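Local atomic coordinates of putative retaining b-glycosidase (PDB entry 5A95), a protein that probably hydrolyses mixed-linkage beta-glucans with retention of anomeric configuration, as a glycoside hydrolase of family GH5_26. Residues Leu292-Gln296 with Val306-Tyr312. The protein carries 1 engineered substitution. Sequence-based numbering, arbitrary orientation.
Sequences LGWVQ and VKDDGSY
V295 and K307 form a single parallel beta-bridge within the loop that joins strand 287-289 to helix 312-323, one of the beta-alpha loops of the GH5 (beta/alpha)8 barrel. V295 N donates to V306 O at 2.9 Å, and D308 N returns a bond to V295 O at 3.0 Å. Two CA-H...O contacts, from K307 CA to V295 O and from Q296 CA to D308 O, accompany the bridge. Upstream, G293 N donates to Y312 OH over 3.2 Å; the hydroxyl of Y312, the residue that opens helix 312-323, is also hydrogen-bonded to P255 O.

W294 packs against D308, G310 and Y312. Its chi1 of 83° sets CG between its backbone N and carbonyl carbon, and the indole receives G310 CA over one face, near the rim at NE1 (3.5 Å). The six-membered ring of the indole meets Y312 through CE3, which lies in the plane of the phenol at its edge, 3.6 Å from Y312 CD2. V295 CG1 meets V306 CG2, and the V306 side chain also touches a bound glucose, linking the bridge to the glycan pocket. Bent at chi2, Q296 extends NE2 to D309 O in a weak bond, while E350 OE1 takes its stronger one. D308 OD2 accepts from G310 N at 2.8 Å, closing an Asx turn, and also from Y312 N at 2.9 Å, the two donors on opposite faces of the carboxylate.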
ATOM      1  N   LEU A 292       7.509 -29.143  10.934  1.00  7.25           N
ATOM      2  CA  LEU A 292       8.542 -30.167  10.852  1.00  6.92           C
ATOM      3  C   LEU A 292       7.879 -31.390  10.231  1.00  6.61           C
ATOM      4  O   LEU A 292       6.663 -31.494  10.218  1.00  7.52           O
ATOM      5  CB  LEU A 292       9.153 -30.488  12.222  1.00  7.73           C
ATOM      6  CG  LEU A 292       8.304 -31.250  13.219  1.00  8.43           C
ATOM      7  CD1 LEU A 292       9.149 -31.989  14.247  1.00 10.51           C
ATOM      8  CD2 LEU A 292       7.322 -30.327  13.935  1.00  8.70           C
ATOM      9  N   GLY A 293       8.671 -32.343   9.786  1.00  7.40           N
ATOM     10  CA  GLY A 293       8.162 -33.576   9.215  1.00  8.30           C
ATOM     11  C   GLY A 293       8.935 -34.001   7.985  1.00  8.51           C
ATOM     12  O   GLY A 293       9.822 -33.295   7.556  1.00  8.78           O
ATOM     13  N   TRP A 294       8.582 -35.163   7.439  1.00  8.15           N
ATOM     14  CA  TRP A 294       9.271 -35.673   6.275  1.00  8.25           C
ATOM     15  C   TRP A 294       8.404 -36.620   5.487  1.00  8.02           C
ATOM     16  O   TRP A 294       7.394 -37.110   5.972  1.00  8.04           O
ATOM     17  CB  TRP A 294      10.566 -36.425   6.652  1.00  7.58           C
ATOM     18  CG  TRP A 294      10.342 -37.866   7.068  1.00  7.78           C
ATOM     19  CD1 TRP A 294      10.448 -38.974   6.250  1.00  8.00           C
ATOM     20  CD2 TRP A 294       9.946 -38.381   8.356  1.00  7.36           C
ATOM     21  NE1 TRP A 294      10.158 -40.120   6.958  1.00  8.22           N
ATOM     22  CE2 TRP A 294       9.859 -39.788   8.251  1.00  8.35           C
ATOM     23  CE3 TRP A 294       9.684 -37.789   9.601  1.00  7.56           C
ATOM     24  CZ2 TRP A 294       9.511 -40.594   9.339  1.00  7.66           C
ATOM     25  CZ3 TRP A 294       9.351 -38.595  10.663  1.00  8.31           C
ATOM     26  CH2 TRP A 294       9.271 -39.984  10.534  1.00  7.87           C
ATOM     27  N   VAL A 295       8.845 -36.867   4.262  1.00  8.29           N
ATOM     28  CA  VAL A 295       8.364 -37.973   3.446  1.00  8.76           C
ATOM     29  C   VAL A 295       9.566 -38.633   2.773  1.00  8.80           C
ATOM     30  O   VAL A 295      10.574 -38.005   2.519  1.00  8.80           O
ATOM     31  CB  VAL A 295       7.299 -37.498   2.420  1.00 10.35           C
ATOM     32  CG1 VAL A 295       7.879 -36.479   1.451  1.00 10.69           C
ATOM     33  CG2 VAL A 295       6.648 -38.674   1.658  1.00 10.94           C
ATOM     34  N   GLN A 296       9.418 -39.914   2.448  1.00  9.65           N
ATOM     35  CA  GLN A 296      10.402 -40.639   1.664  1.00  9.46           C
ATOM     36  C   GLN A 296      10.728 -39.878   0.386  1.00 10.13           C
ATOM     37  O   GLN A 296       9.870 -39.183  -0.162  1.00 10.63           O
ATOM     38  CB  GLN A 296       9.850 -42.017   1.275  1.00 10.52           C
ATOM     39  CG  GLN A 296       9.744 -42.978   2.428  1.00  9.63           C
ATOM     40  CD  GLN A 296      11.088 -43.439   2.949  1.00  9.34           C
ATOM     41  OE1 GLN A 296      11.969 -43.793   2.160  1.00 12.25           O
ATOM     42  NE2 GLN A 296      11.260 -43.441   4.265  1.00  9.75           N
ATOM     43  N   VAL A 306      11.984 -31.588   2.483  1.00  8.85           N
ATOM     44  CA  VAL A 306      11.263 -32.526   3.332  1.00  8.21           C
ATOM     45  C   VAL A 306      11.555 -34.009   3.056  1.00  8.59           C
ATOM     46  O   VAL A 306      10.926 -34.874   3.669  1.00  9.28           O
ATOM     47  CB  VAL A 306       9.725 -32.297   3.292  1.00  8.81           C
ATOM     48  CG1 VAL A 306       9.422 -30.846   3.651  1.00 10.21           C
ATOM     49  CG2 VAL A 306       9.098 -32.648   1.942  1.00  9.39           C
ATOM     50  N   LYS A 307      12.526 -34.301   2.195  1.00  8.57           N
ATOM     51  CA  LYS A 307      12.843 -35.683   1.857  1.00  8.56           C
ATOM     52  C   LYS A 307      13.766 -36.300   2.889  1.00  8.32           C
ATOM     53  O   LYS A 307      14.739 -35.674   3.285  1.00  9.62           O
ATOM     54  CB  LYS A 307      13.514 -35.773   0.487  1.00  9.36           C
ATOM     55  CG  LYS A 307      12.696 -35.279  -0.697  1.00 12.37           C
ATOM     56  CD  LYS A 307      13.502 -35.462  -1.991  1.00 16.21           C
ATOM     57  CE  LYS A 307      12.667 -35.209  -3.220  1.00 21.17           C
ATOM     58  NZ  LYS A 307      13.501 -35.483  -4.416  1.00 26.71           N
ATOM     59  N   ASP A 308      13.469 -37.522   3.301  1.00  8.07           N
ATOM     60  CA  ASP A 308      14.296 -38.229   4.280  1.00  8.05           C
ATOM     61  C   ASP A 308      13.951 -39.699   4.267  1.00  8.25           C
ATOM     62  O   ASP A 308      12.833 -40.077   3.912  1.00  8.58           O
ATOM     63  CB  ASP A 308      14.091 -37.669   5.687  1.00  7.89           C
ATOM     64  CG  ASP A 308      15.161 -38.132   6.667  1.00  9.02           C
ATOM     65  OD1 ASP A 308      16.280 -37.583   6.583  1.00 10.51           O
ATOM     66  OD2 ASP A 308      14.869 -39.020   7.493  1.00  8.59           O
ATOM     67  N   ASP A 309      14.902 -40.526   4.702  1.00  8.15           N
ATOM     68  CA  ASP A 309      14.671 -41.966   4.823  1.00  8.13           C
ATOM     69  C   ASP A 309      13.921 -42.414   6.085  1.00  8.78           C
ATOM     70  O   ASP A 309      13.579 -43.601   6.221  1.00  9.47           O
ATOM     71  CB  ASP A 309      15.986 -42.772   4.659  1.00  9.04           C
ATOM     72  CG  ASP A 309      17.016 -42.527   5.740  1.00  9.56           C
ATOM     73  OD1 ASP A 309      16.680 -41.982   6.814  1.00 10.52           O
ATOM     74  OD2 ASP A 309      18.173 -42.950   5.536  1.00 10.55           O
ATOM     75  N   GLY A 310      13.666 -41.465   6.983  1.00  8.22           N
ATOM     76  CA  GLY A 310      12.985 -41.741   8.242  1.00  8.15           C
ATOM     77  C   GLY A 310      13.846 -41.587   9.464  1.00  8.18           C
ATOM     78  O   GLY A 310      13.318 -41.393  10.557  1.00  8.72           O
ATOM     79  N   SER A 311      15.174 -41.638   9.303  1.00  7.48           N
ATOM     80  CA  SER A 311      16.074 -41.448  10.440  1.00  9.19           C
ATOM     81  C   SER A 311      15.915 -40.088  11.098  1.00  8.65           C
ATOM     82  O   SER A 311      16.210 -39.918  12.270  1.00  9.04           O
ATOM     83  CB  SER A 311      17.540 -41.709  10.018  1.00  8.60           C
ATOM     84  OG  SER A 311      17.904 -40.876   8.932  1.00  9.80           O
ATOM     85  N   TYR A 312      15.446 -39.110  10.344  1.00  7.52           N
ATOM     86  CA  TYR A 312      15.174 -37.797  10.909  1.00  7.22           C
ATOM     87  C   TYR A 312      14.165 -37.798  12.036  1.00  6.78           C
ATOM     88  O   TYR A 312      14.290 -36.986  12.955  1.00  7.46           O
ATOM     89  CB  TYR A 312      14.697 -36.890   9.813  1.00  7.62           C
ATOM     90  CG  TYR A 312      13.937 -35.639  10.189  1.00  7.08           C
ATOM     91  CD1 TYR A 312      14.575 -34.466  10.517  1.00  6.87           C
ATOM     92  CD2 TYR A 312      12.554 -35.633  10.111  1.00  7.13           C
ATOM     93  CE1 TYR A 312      13.856 -33.309  10.755  1.00  6.59           C
ATOM     94  CE2 TYR A 312      11.831 -34.492  10.316  1.00  8.16           C
ATOM     95  CZ  TYR A 312      12.481 -33.325  10.636  1.00  6.78           C
ATOM     96  OH  TYR A 312      11.727 -32.194  10.812  1.00  7.59           O
TER